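Local coordinates for protein binary enterotoxin of Clostridium perfringens component a (Clostridium perfringens, PDB 5WTZ) that probably transfers ADP-ribose from NAD+ to actin, as the enzymatic component of an iota-like binary enterotoxin, at residues T81-S86 / L181-Y186; N43-N48 / F140-M145; M10-D15 / T20-K25; D132-Q137 / R361-N366. All blocks are in the same frame, centred on the assembly; numbering follows the deposited sequence. Where two conformers were deposited one is given.

Contact 1 (T81-S86 / L181-Y186); sequences TAVKKS and LIDQGY
Val83 faces the 181-186 segment and divides its two methyls between a strand residue and the carboxylate beyond it. Val83 CB lies 4.1 Å from Leu181 O. Val83 CG1 touches that same oxygen, Leu181 O, at 3.6 Å and packs on the branch carbon CG of Leu181 at 3.8 Å; the two side chains cross at about a right angle. The other methyl, Val83 CG2, lies between backbone N and carbonyl carbon and rests 3.7 Å from both Asp183 CB and Asp183 CG. Lys84 reaches one oxygen of this carboxylate, OD2: Lys84 CE comes within 3.2 Å of Asp183 OD2, while the bend at chi4 (148°) leaves Lys84 NZ 3.8 Å from that oxygen, a long salt bridge. Asp183 OD1 accepts from Gln184 N at 2.8 Å, the donor standing 47° out of the carboxylate plane, and also bonds Ser80 OG, which Lys84 NZ shares. The contact sets the C-terminal end of helix 70-83 and its type I turn, Val83 to Ser86, against the end of strand 179-182; Ala169 of strand 168-171 also touches Val83, and helix 36-61 reaches Leu181 through Ile42 and Tyr45.

Contact 2 (N43-N48 / F140-M145); sequences NNYIKN and FKDVTM
Phe140 meets Tyr45 through its CB, which lies 3.8 Å from Tyr45 CE1; the ring itself turns off from there. The two ring centroids are 6.0 Å apart with planes at 83°, an oblique aromatic pair. The carbonyl oxygen Phe140 O also comes within 3.4 Å of Tyr45 OH. At Lys141 the chain enters strand 141-144 and the side chain points away from the helix, leaving the next residue to face it. Asp142 takes up the polar end: its CG sits between backbone N and carbonyl carbon (chi1 52°), which carries OD1 to within 2.5 Å of Tyr45 OH. This is a very short hydrogen bond donated by the phenol, with OD1 near the plane of the ring at its edge and the carboxylate turned 81° to it. Farther along, Met145 packs on helix 16-31. The contact thus pins helix 36-61 to strand 141-144 of the three-stranded antiparallel sheet. Asp142 OD2 forms a salt bridge with Arg179 on neighbouring strand 179-182, so each carboxylate oxygen has its own partner; the arginine probably favours the charged aspartate, whereas the length of the phenol bond is too short to be firm evidence on its own.

Contact 3 (M10-D15 / T20-K25); sequences MDFAKD and TLWAKK
Phe12 and Trp22 meet as two aromatic rings, Phe12 CE2 lying over one face of the indole, 3.5 Å above its plane and offset toward the rim. The planes are inclined by 46°, and the Phe12 and indole six-membered ring centroids are 5.3 Å apart, so the pair is oblique. The loop that carries Phe12 follows helix 3-7 and leads into helix 16-31, with Asp15 at the N-cap of that helix, its OD1 bonding Ser18 N. The chain thus folds back on itself within a few residues, and a loop aromatic lies against the first turns of the helix it introduces.

The touching atoms of Phe12 are at one end of its ring. CE2 is nearest the benzene part of the indole, while Phe12 CZ reaches back to the stem of the side chain, 3.8 Å from both Trp22 CB and Trp22 CG. Trp22 CG is anti to its own backbone N, a torsion that carries the indole out from the helix toward the loop. Leu92 of strand 92-98 touches both aromatic side chains, and Ser18 and Ala19 of helix 16-31 also touch Phe12, so the pair joins the 10-15 loop and helix 16-31 to strand 92-98 of the five-stranded sheet.

An Asx turn from Asp11 to Ala13 spans Phe12, and its acceptor has a second partner in Tyr95 OH. The donor stands 40° out of the carboxylate plane. In that turn Asp11 OD1 receives Ala13 N at 2.9 Å, with an N-H...O angle of 145°.

Contact 4 (D132-Q137 / R361-N366); sequences DTNFIQ and RLHLPN
Ile136 lays its CG2 methyl over the centre of one face of the Arg361 guanidinium, 3.6 Å from Arg361 CZ. Its other branch runs along the aliphatic part of the same arginine, with Ile136 CD1 3.6 Å from Arg361 CD. The bend of the arginine at chi3 (64°) turns the guanidinium plane so that the methyl meets a flat face. Two of its nitrogens are held by acids, Arg361 NE in a salt bridge with Asp417 and NH1 in one with Asp138, which should fix the rotation of the group, with one face against the methyl.

Two residues along each strand, Asn134 crosses His363 obliquely. Asn134 ND2 is 3.3 Å from His363 CE1, with amide and imidazole planes 29° apart, but the polar atoms find their partners in other residues: Asn134 ND2 bonds Gln213 OE1, and His363 NE2 bonds Asp294 OD2. The remaining ring nitrogen is reached by water. One molecule lies 2.9 Å from His363 ND1 and accepts from Asn134 N at 2.9 Å; a second accepts weakly from His363 ND1 and donates weakly to Asp132 O.

The arrangement is an interface between two related ADP-ribosyltransferase-like domains, as in the iota-toxin enzymatic components: strand 134-136 of the N-terminal sheet faces strand 358-364 of the C-terminal sheet through side chains and water, and the Arg361 side chain lies about 11 Å from the bound NAD.

How the contacts relate
Contacts 1, 2 and 3 lie on the same side of the chain's centre, in the N-terminal half, whereas contact 4 joins it to the half that binds NAD. Contacts 1 and 2 share a sheet, their centres 11 Å apart: Ile182 N lies 2.9 Å from Lys141 O, a probable hydrogen bond between neighbouring strands, and Leu181 CD1 packs on Tyr45 CE2. Contact 2 passes to contact 3 through Met145, whose CE is 3.3 Å from Ala23 CB. Contact 1 reaches contact 4 by Tyr186 O and Gln137 N, 3.0 Å apart. Contacts 3 and 4 are farthest apart, centres 32 Å, and contacts 1 to 3 lie away from the annotated NAD sites.

Contact 1 (T81-S86 / L181-Y186)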
# COMPACT_ATOMS: atom_id res chain seq x y z
N THR A 81 0.62 -5.25 19.50
CA THR A 81 1.43 -5.14 20.72
C THR A 81 2.10 -6.47 21.05
O THR A 81 3.20 -6.50 21.59
CB THR A 81 0.61 -4.69 21.95
OG1 THR A 81 -0.30 -5.74 22.32
CG2 THR A 81 -0.15 -3.41 21.65
N ALA A 82 1.43 -7.57 20.71
CA ALA A 82 1.98 -8.89 20.97
C ALA A 82 3.27 -9.11 20.18
O ALA A 82 4.31 -9.44 20.77
CB ALA A 82 0.96 -9.98 20.63
N VAL A 83 3.23 -8.90 18.87
CA VAL A 83 4.41 -9.15 18.04
C VAL A 83 5.53 -8.15 18.34
O VAL A 83 6.71 -8.47 18.20
CB VAL A 83 4.09 -9.13 16.52
CG1 VAL A 83 3.18 -10.30 16.16
CG2 VAL A 83 3.48 -7.79 16.10
N LYS A 84 5.17 -6.94 18.78
CA LYS A 84 6.18 -5.95 19.15
C LYS A 84 6.99 -6.37 20.37
O LYS A 84 8.02 -5.77 20.67
CB LYS A 84 5.54 -4.58 19.39
CG LYS A 84 5.21 -3.82 18.12
CD LYS A 84 4.42 -2.55 18.38
CE LYS A 84 4.19 -1.81 17.08
NZ LYS A 84 2.91 -1.05 17.04
N LYS A 85 6.53 -7.39 21.07
CA LYS A 85 7.26 -7.92 22.22
C LYS A 85 8.21 -9.02 21.76
O LYS A 85 8.88 -9.67 22.57
CB LYS A 85 6.30 -8.46 23.29
CG LYS A 85 5.32 -7.43 23.83
CD LYS A 85 4.34 -8.04 24.83
CE LYS A 85 3.36 -7.00 25.36
NZ LYS A 85 2.40 -7.57 26.35
N SER A 86 8.27 -9.24 20.45
CA SER A 86 9.08 -10.30 19.87
C SER A 86 9.87 -9.77 18.68
O SER A 86 9.74 -10.27 17.56
CB SER A 86 8.20 -11.48 19.45
OG SER A 86 9.00 -12.61 19.12
N LEU A 181 5.02 -14.36 12.61
CA LEU A 181 3.98 -13.37 12.43
C LEU A 181 4.58 -11.97 12.41
O LEU A 181 5.14 -11.51 13.41
CB LEU A 181 2.93 -13.52 13.53
CG LEU A 181 1.69 -12.63 13.55
CD1 LEU A 181 1.04 -12.54 12.19
CD2 LEU A 181 0.71 -13.15 14.59
N ILE A 182 4.49 -11.30 11.27
CA ILE A 182 5.07 -9.97 11.11
C ILE A 182 4.03 -8.87 11.30
O ILE A 182 2.92 -8.96 10.78
CB ILE A 182 5.72 -9.80 9.72
CG1 ILE A 182 6.66 -10.97 9.42
CG2 ILE A 182 6.45 -8.46 9.64
CD1 ILE A 182 6.93 -11.14 7.94
N ASP A 183 4.40 -7.84 12.05
CA ASP A 183 3.54 -6.68 12.29
C ASP A 183 3.01 -6.01 11.01
O ASP A 183 3.56 -6.17 9.92
CB ASP A 183 4.30 -5.66 13.13
CG ASP A 183 3.39 -4.76 13.94
OD1 ASP A 183 2.16 -5.01 13.93
OD2 ASP A 183 3.90 -3.82 14.59
N GLN A 184 1.91 -5.27 11.17
CA GLN A 184 1.36 -4.43 10.12
C GLN A 184 2.29 -3.28 9.78
O GLN A 184 3.16 -2.94 10.58
CB GLN A 184 0.00 -3.86 10.55
CG GLN A 184 -1.20 -4.76 10.37
CD GLN A 184 -2.50 -4.00 10.52
OE1 GLN A 184 -3.24 -3.80 9.55
NE2 GLN A 184 -2.79 -3.55 11.74
N GLY A 185 2.11 -2.70 8.60
CA GLY A 185 2.77 -1.46 8.23
C GLY A 185 3.96 -1.55 7.29
O GLY A 185 4.60 -0.54 7.00
N TYR A 186 4.25 -2.74 6.77
CA TYR A 186 5.44 -2.89 5.94
C TYR A 186 5.15 -3.04 4.46
O TYR A 186 4.01 -3.26 4.04
CB TYR A 186 6.28 -4.08 6.43
CG TYR A 186 6.80 -3.90 7.83
CD1 TYR A 186 7.98 -3.20 8.07
CD2 TYR A 186 6.11 -4.41 8.92
CE1 TYR A 186 8.46 -3.02 9.35
CE2 TYR A 186 6.58 -4.24 10.21
CZ TYR A 186 7.75 -3.54 10.42
OH TYR A 186 8.22 -3.37 11.70

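Contact 2 (N43-N48 / F140-M145)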
# COMPACT_ATOMS: atom_id res chain seq x y z
N ASN A 43 -4.67 -16.05 19.27
CA ASN A 43 -5.48 -17.23 19.00
C ASN A 43 -6.51 -16.97 17.91
O ASN A 43 -6.77 -17.84 17.08
CB ASN A 43 -6.17 -17.72 20.27
CG ASN A 43 -5.33 -18.72 21.05
OD1 ASN A 43 -4.55 -19.47 20.46
ND2 ASN A 43 -5.49 -18.73 22.36
N ASN A 44 -7.09 -15.78 17.91
CA ASN A 44 -8.02 -15.37 16.87
C ASN A 44 -7.33 -15.28 15.51
O ASN A 44 -7.95 -15.53 14.47
CB ASN A 44 -8.68 -14.02 17.21
CG ASN A 44 -9.69 -14.12 18.35
OD1 ASN A 44 -10.12 -15.21 18.75
ND2 ASN A 44 -10.10 -12.96 18.86
N TYR A 45 -6.05 -14.93 15.50
CA TYR A 45 -5.33 -14.83 14.23
C TYR A 45 -5.05 -16.23 13.68
O TYR A 45 -5.15 -16.46 12.47
CB TYR A 45 -4.03 -14.02 14.38
CG TYR A 45 -3.37 -13.77 13.04
CD1 TYR A 45 -3.75 -12.69 12.25
CD2 TYR A 45 -2.37 -14.61 12.57
CE1 TYR A 45 -3.15 -12.46 11.00
CE2 TYR A 45 -1.77 -14.39 11.34
CZ TYR A 45 -2.16 -13.33 10.57
OH TYR A 45 -1.56 -13.14 9.34
N ILE A 46 -4.67 -17.16 14.55
CA ILE A 46 -4.47 -18.53 14.12
C ILE A 46 -5.74 -19.08 13.47
O ILE A 46 -5.67 -19.73 12.44
CB ILE A 46 -4.05 -19.43 15.28
CG1 ILE A 46 -2.67 -19.04 15.80
CG2 ILE A 46 -4.07 -20.90 14.87
CD1 ILE A 46 -2.29 -19.73 17.08
N LYS A 47 -6.90 -18.78 14.06
CA LYS A 47 -8.20 -19.32 13.60
C LYS A 47 -8.75 -18.67 12.34
O LYS A 47 -9.35 -19.34 11.50
CB LYS A 47 -9.24 -19.20 14.71
CG LYS A 47 -9.04 -20.14 15.90
CD LYS A 47 -9.62 -21.52 15.62
CE LYS A 47 -9.15 -22.54 16.66
NZ LYS A 47 -7.66 -22.66 16.68
N ASN A 48 -8.59 -17.36 12.21
CA ASN A 48 -9.07 -16.71 10.99
C ASN A 48 -8.29 -15.47 10.62
O ASN A 48 -8.84 -14.36 10.59
CB ASN A 48 -10.56 -16.36 11.12
CG ASN A 48 -11.30 -16.54 9.80
OD1 ASN A 48 -10.81 -16.15 8.73
ND2 ASN A 48 -12.49 -17.14 9.86
N PHE A 140 -1.51 -8.17 8.77
CA PHE A 140 -0.37 -8.91 9.29
C PHE A 140 0.05 -9.95 8.26
O PHE A 140 -0.77 -10.44 7.48
CB PHE A 140 -0.70 -9.58 10.63
CG PHE A 140 -1.20 -8.63 11.67
CD1 PHE A 140 -0.32 -7.91 12.45
CD2 PHE A 140 -2.56 -8.44 11.86
CE1 PHE A 140 -0.79 -7.01 13.40
CE2 PHE A 140 -3.04 -7.56 12.80
CZ PHE A 140 -2.15 -6.84 13.58
N LYS A 141 1.33 -10.28 8.25
CA LYS A 141 1.84 -11.24 7.29
C LYS A 141 2.54 -12.37 8.03
O LYS A 141 3.55 -12.15 8.68
CB LYS A 141 2.80 -10.55 6.30
CG LYS A 141 3.42 -11.49 5.27
CD LYS A 141 2.36 -12.33 4.57
CE LYS A 141 2.91 -12.99 3.31
NZ LYS A 141 1.86 -13.72 2.53
N ASP A 142 1.98 -13.57 7.96
CA ASP A 142 2.63 -14.71 8.58
C ASP A 142 3.37 -15.49 7.52
O ASP A 142 2.92 -15.59 6.38
CB ASP A 142 1.63 -15.59 9.33
CG ASP A 142 0.43 -15.99 8.48
OD1 ASP A 142 -0.51 -15.17 8.33
OD2 ASP A 142 0.43 -17.13 7.99
N VAL A 143 4.54 -15.99 7.90
CA VAL A 143 5.46 -16.65 6.98
C VAL A 143 6.12 -17.86 7.61
O VAL A 143 5.89 -18.15 8.79
CB VAL A 143 6.55 -15.68 6.51
CG1 VAL A 143 5.94 -14.57 5.69
CG2 VAL A 143 7.29 -15.11 7.71
N THR A 144 6.96 -18.55 6.84
CA THR A 144 7.68 -19.72 7.35
C THR A 144 9.19 -19.47 7.39
O THR A 144 9.70 -18.58 6.71
CB THR A 144 7.36 -20.97 6.51
OG1 THR A 144 7.87 -20.81 5.19
CG2 THR A 144 5.87 -21.17 6.43
N MET A 145 9.90 -20.27 8.19
CA MET A 145 11.31 -20.03 8.47
C MET A 145 12.28 -20.65 7.47
O MET A 145 13.46 -20.32 7.46
CB MET A 145 11.66 -20.55 9.86
CG MET A 145 10.86 -19.91 10.96
SD MET A 145 11.18 -20.60 12.58
CE MET A 145 9.67 -20.05 13.39

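Contact 3 (M10-D15 / T20-K25)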
# COMPACT_ATOMS: atom_id res chain seq x y z
N MET A 10 21.45 -16.21 9.93
CA MET A 10 20.59 -15.18 9.39
C MET A 10 19.46 -15.85 8.61
O MET A 10 18.31 -15.40 8.64
CB MET A 10 21.40 -14.24 8.49
CG MET A 10 20.69 -12.98 8.07
SD MET A 10 21.77 -11.92 7.08
CE MET A 10 22.83 -11.24 8.35
N ASP A 11 19.81 -16.94 7.93
CA ASP A 11 18.91 -17.69 7.06
C ASP A 11 18.91 -19.18 7.43
O ASP A 11 19.91 -19.87 7.20
CB ASP A 11 19.34 -17.49 5.60
CG ASP A 11 18.27 -17.91 4.60
OD1 ASP A 11 17.36 -18.68 4.95
OD2 ASP A 11 18.36 -17.45 3.44
N PHE A 12 17.81 -19.67 7.99
CA PHE A 12 17.69 -21.08 8.40
C PHE A 12 17.66 -22.01 7.19
O PHE A 12 17.86 -23.21 7.32
CB PHE A 12 16.44 -21.31 9.25
CG PHE A 12 16.61 -20.90 10.69
CD1 PHE A 12 17.48 -21.59 11.51
CD2 PHE A 12 15.92 -19.81 11.20
CE1 PHE A 12 17.65 -21.21 12.83
CE2 PHE A 12 16.09 -19.43 12.52
CZ PHE A 12 16.95 -20.13 13.34
N ALA A 13 17.42 -21.42 6.02
CA ALA A 13 17.46 -22.12 4.74
C ALA A 13 16.59 -23.38 4.75
O ALA A 13 15.46 -23.35 4.27
CB ALA A 13 18.90 -22.46 4.37
N LYS A 14 17.11 -24.47 5.30
CA LYS A 14 16.37 -25.73 5.33
C LYS A 14 16.47 -26.42 6.70
O LYS A 14 15.87 -27.48 6.93
CB LYS A 14 16.87 -26.67 4.24
CG LYS A 14 16.69 -26.09 2.84
CD LYS A 14 16.95 -27.13 1.78
CE LYS A 14 16.42 -26.68 0.42
NZ LYS A 14 16.84 -27.62 -0.65
N ASP A 15 17.21 -25.79 7.60
CA ASP A 15 17.37 -26.27 8.96
C ASP A 15 16.14 -25.98 9.76
O ASP A 15 16.11 -25.04 10.57
CB ASP A 15 18.55 -25.62 9.67
CG ASP A 15 18.86 -26.27 11.01
OD1 ASP A 15 18.02 -27.04 11.55
OD2 ASP A 15 19.96 -26.00 11.54
N THR A 20 12.84 -24.51 14.63
CA THR A 20 11.76 -24.77 15.57
C THR A 20 12.26 -24.65 17.00
O THR A 20 11.52 -24.21 17.88
CB THR A 20 11.11 -26.18 15.38
OG1 THR A 20 12.13 -27.19 15.41
CG2 THR A 20 10.31 -26.27 14.07
N LEU A 21 13.52 -25.02 17.23
CA LEU A 21 14.10 -24.90 18.55
C LEU A 21 14.15 -23.42 18.90
O LEU A 21 13.52 -22.97 19.87
CB LEU A 21 15.49 -25.51 18.62
CG LEU A 21 15.94 -25.74 20.06
CD1 LEU A 21 14.87 -26.53 20.83
CD2 LEU A 21 17.29 -26.43 20.12
N TRP A 22 14.88 -22.67 18.07
CA TRP A 22 14.91 -21.21 18.12
C TRP A 22 13.50 -20.65 18.29
O TRP A 22 13.26 -19.83 19.18
CB TRP A 22 15.55 -20.65 16.85
CG TRP A 22 15.49 -19.16 16.75
CD1 TRP A 22 16.26 -18.26 17.44
CD2 TRP A 22 14.64 -18.39 15.91
NE1 TRP A 22 15.93 -16.98 17.08
CE2 TRP A 22 14.94 -17.03 16.14
CE3 TRP A 22 13.65 -18.71 14.97
CZ2 TRP A 22 14.28 -16.00 15.47
CZ3 TRP A 22 13.00 -17.69 14.32
CH2 TRP A 22 13.32 -16.35 14.57
N ALA A 23 12.57 -21.13 17.47
CA ALA A 23 11.18 -20.68 17.53
C ALA A 23 10.54 -21.04 18.85
O ALA A 23 9.66 -20.33 19.33
CB ALA A 23 10.38 -21.29 16.40
N LYS A 24 10.97 -22.14 19.44
CA LYS A 24 10.20 -22.69 20.54
C LYS A 24 10.33 -21.92 21.81
O LYS A 24 9.34 -21.58 22.46
CB LYS A 24 10.58 -24.14 20.78
CG LYS A 24 9.30 -24.86 20.85
CD LYS A 24 8.70 -24.62 19.50
CE LYS A 24 7.29 -25.00 19.48
NZ LYS A 24 6.44 -24.06 20.27
N LYS A 25 11.57 -21.63 22.15
CA LYS A 25 11.87 -20.84 23.32
C LYS A 25 11.27 -19.47 23.20
O LYS A 25 10.61 -18.99 24.13
CB LYS A 25 13.36 -20.71 23.46
CG LYS A 25 14.01 -21.98 23.13
CD LYS A 25 15.34 -21.70 22.58
CE LYS A 25 15.85 -22.95 21.97
NZ LYS A 25 17.26 -22.82 21.67

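Contact 4 (D132-Q137 / R361-N366)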
# COMPACT_ATOMS: atom_id res chain seq x y z
N ASP A 132 11.39 -1.06 -9.49
CA ASP A 132 10.97 0.33 -9.24
C ASP A 132 9.63 0.38 -8.54
O ASP A 132 8.83 1.26 -8.84
CB ASP A 132 10.90 1.12 -10.54
CG ASP A 132 12.23 1.17 -11.26
OD1 ASP A 132 13.25 1.41 -10.59
OD2 ASP A 132 12.25 0.93 -12.49
N THR A 133 9.37 -0.58 -7.66
CA THR A 133 8.08 -0.66 -6.98
C THR A 133 8.26 -1.12 -5.54
O THR A 133 8.94 -2.12 -5.27
CB THR A 133 7.11 -1.65 -7.69
OG1 THR A 133 7.03 -1.37 -9.09
CG2 THR A 133 5.71 -1.60 -7.07
N ASN A 134 7.67 -0.38 -4.61
CA ASN A 134 7.50 -0.86 -3.24
C ASN A 134 6.10 -1.42 -3.11
O ASN A 134 5.12 -0.69 -3.30
CB ASN A 134 7.73 0.26 -2.23
CG ASN A 134 9.18 0.75 -2.19
OD1 ASN A 134 10.11 0.02 -2.53
ND2 ASN A 134 9.36 1.98 -1.75
N PHE A 135 6.00 -2.73 -2.82
CA PHE A 135 4.71 -3.41 -2.76
C PHE A 135 4.16 -3.41 -1.33
O PHE A 135 4.63 -4.14 -0.46
CB PHE A 135 4.81 -4.86 -3.28
CG PHE A 135 5.00 -4.94 -4.78
CD1 PHE A 135 3.92 -4.78 -5.64
CD2 PHE A 135 6.26 -5.15 -5.33
CE1 PHE A 135 4.09 -4.85 -7.03
CE2 PHE A 135 6.45 -5.21 -6.71
CZ PHE A 135 5.36 -5.07 -7.56
N ILE A 136 3.17 -2.57 -1.11
CA ILE A 136 2.58 -2.43 0.21
C ILE A 136 1.90 -3.73 0.64
O ILE A 136 1.11 -4.31 -0.10
CB ILE A 136 1.58 -1.22 0.24
CG1 ILE A 136 2.36 0.09 0.09
CG2 ILE A 136 0.77 -1.22 1.53
CD1 ILE A 136 1.48 1.33 -0.10
N GLN A 137 2.20 -4.18 1.85
CA GLN A 137 1.61 -5.40 2.38
C GLN A 137 0.55 -5.11 3.44
O GLN A 137 0.88 -4.73 4.57
CB GLN A 137 2.71 -6.29 2.96
CG GLN A 137 3.86 -6.54 1.99
CD GLN A 137 3.44 -7.35 0.78
OE1 GLN A 137 2.82 -8.41 0.92
NE2 GLN A 137 3.79 -6.88 -0.40
N ARG A 361 -3.68 4.63 -3.97
CA ARG A 361 -2.68 4.57 -2.91
C ARG A 361 -1.34 4.82 -3.57
O ARG A 361 -0.71 3.91 -4.13
CB ARG A 361 -2.71 3.23 -2.17
CG ARG A 361 -1.68 3.14 -1.03
CD ARG A 361 -2.04 2.08 0.03
NE ARG A 361 -2.03 0.72 -0.54
CZ ARG A 361 -2.40 -0.38 0.11
NH1 ARG A 361 -2.85 -0.31 1.36
NH2 ARG A 361 -2.36 -1.56 -0.50
N LEU A 362 -0.92 6.08 -3.52
CA LEU A 362 0.18 6.60 -4.33
C LEU A 362 1.49 6.67 -3.58
O LEU A 362 1.58 7.29 -2.51
CB LEU A 362 -0.18 7.99 -4.85
CG LEU A 362 0.86 8.68 -5.75
CD1 LEU A 362 1.05 7.93 -7.12
CD2 LEU A 362 0.49 10.16 -5.92
N HIS A 363 2.51 6.04 -4.14
CA HIS A 363 3.89 6.18 -3.68
C HIS A 363 4.45 7.46 -4.27
O HIS A 363 4.73 7.51 -5.47
CB HIS A 363 4.74 4.97 -4.09
CG HIS A 363 6.16 5.04 -3.62
ND1 HIS A 363 7.16 4.24 -4.13
CD2 HIS A 363 6.76 5.82 -2.68
CE1 HIS A 363 8.30 4.52 -3.54
NE2 HIS A 363 8.09 5.48 -2.66
N LEU A 364 4.59 8.49 -3.43
CA LEU A 364 5.02 9.82 -3.83
C LEU A 364 6.49 10.01 -3.49
O LEU A 364 6.84 10.17 -2.32
CB LEU A 364 4.16 10.88 -3.11
CG LEU A 364 4.37 12.36 -3.45
CD1 LEU A 364 4.15 12.57 -4.94
CD2 LEU A 364 3.42 13.25 -2.66
N PRO A 365 7.36 9.99 -4.51
CA PRO A 365 8.80 9.97 -4.21
C PRO A 365 9.36 11.29 -3.68
O PRO A 365 8.88 12.38 -3.99
CB PRO A 365 9.44 9.65 -5.57
CG PRO A 365 8.34 9.11 -6.41
CD PRO A 365 7.09 9.78 -5.94
N ASN A 366 10.39 11.15 -2.85
CA ASN A 366 11.36 12.20 -2.57
C ASN A 366 11.64 12.99 -3.85
O ASN A 366 11.95 12.39 -4.87
CB ASN A 366 12.65 11.58 -2.04
CG ASN A 366 13.66 12.59 -1.57
OD1 ASN A 366 13.76 13.70 -2.10
ND2 ASN A 366 14.48 12.19 -0.59
O HOH W 1 8.69 2.97 -6.46
O HOH W 2 6.02 1.88 -5.28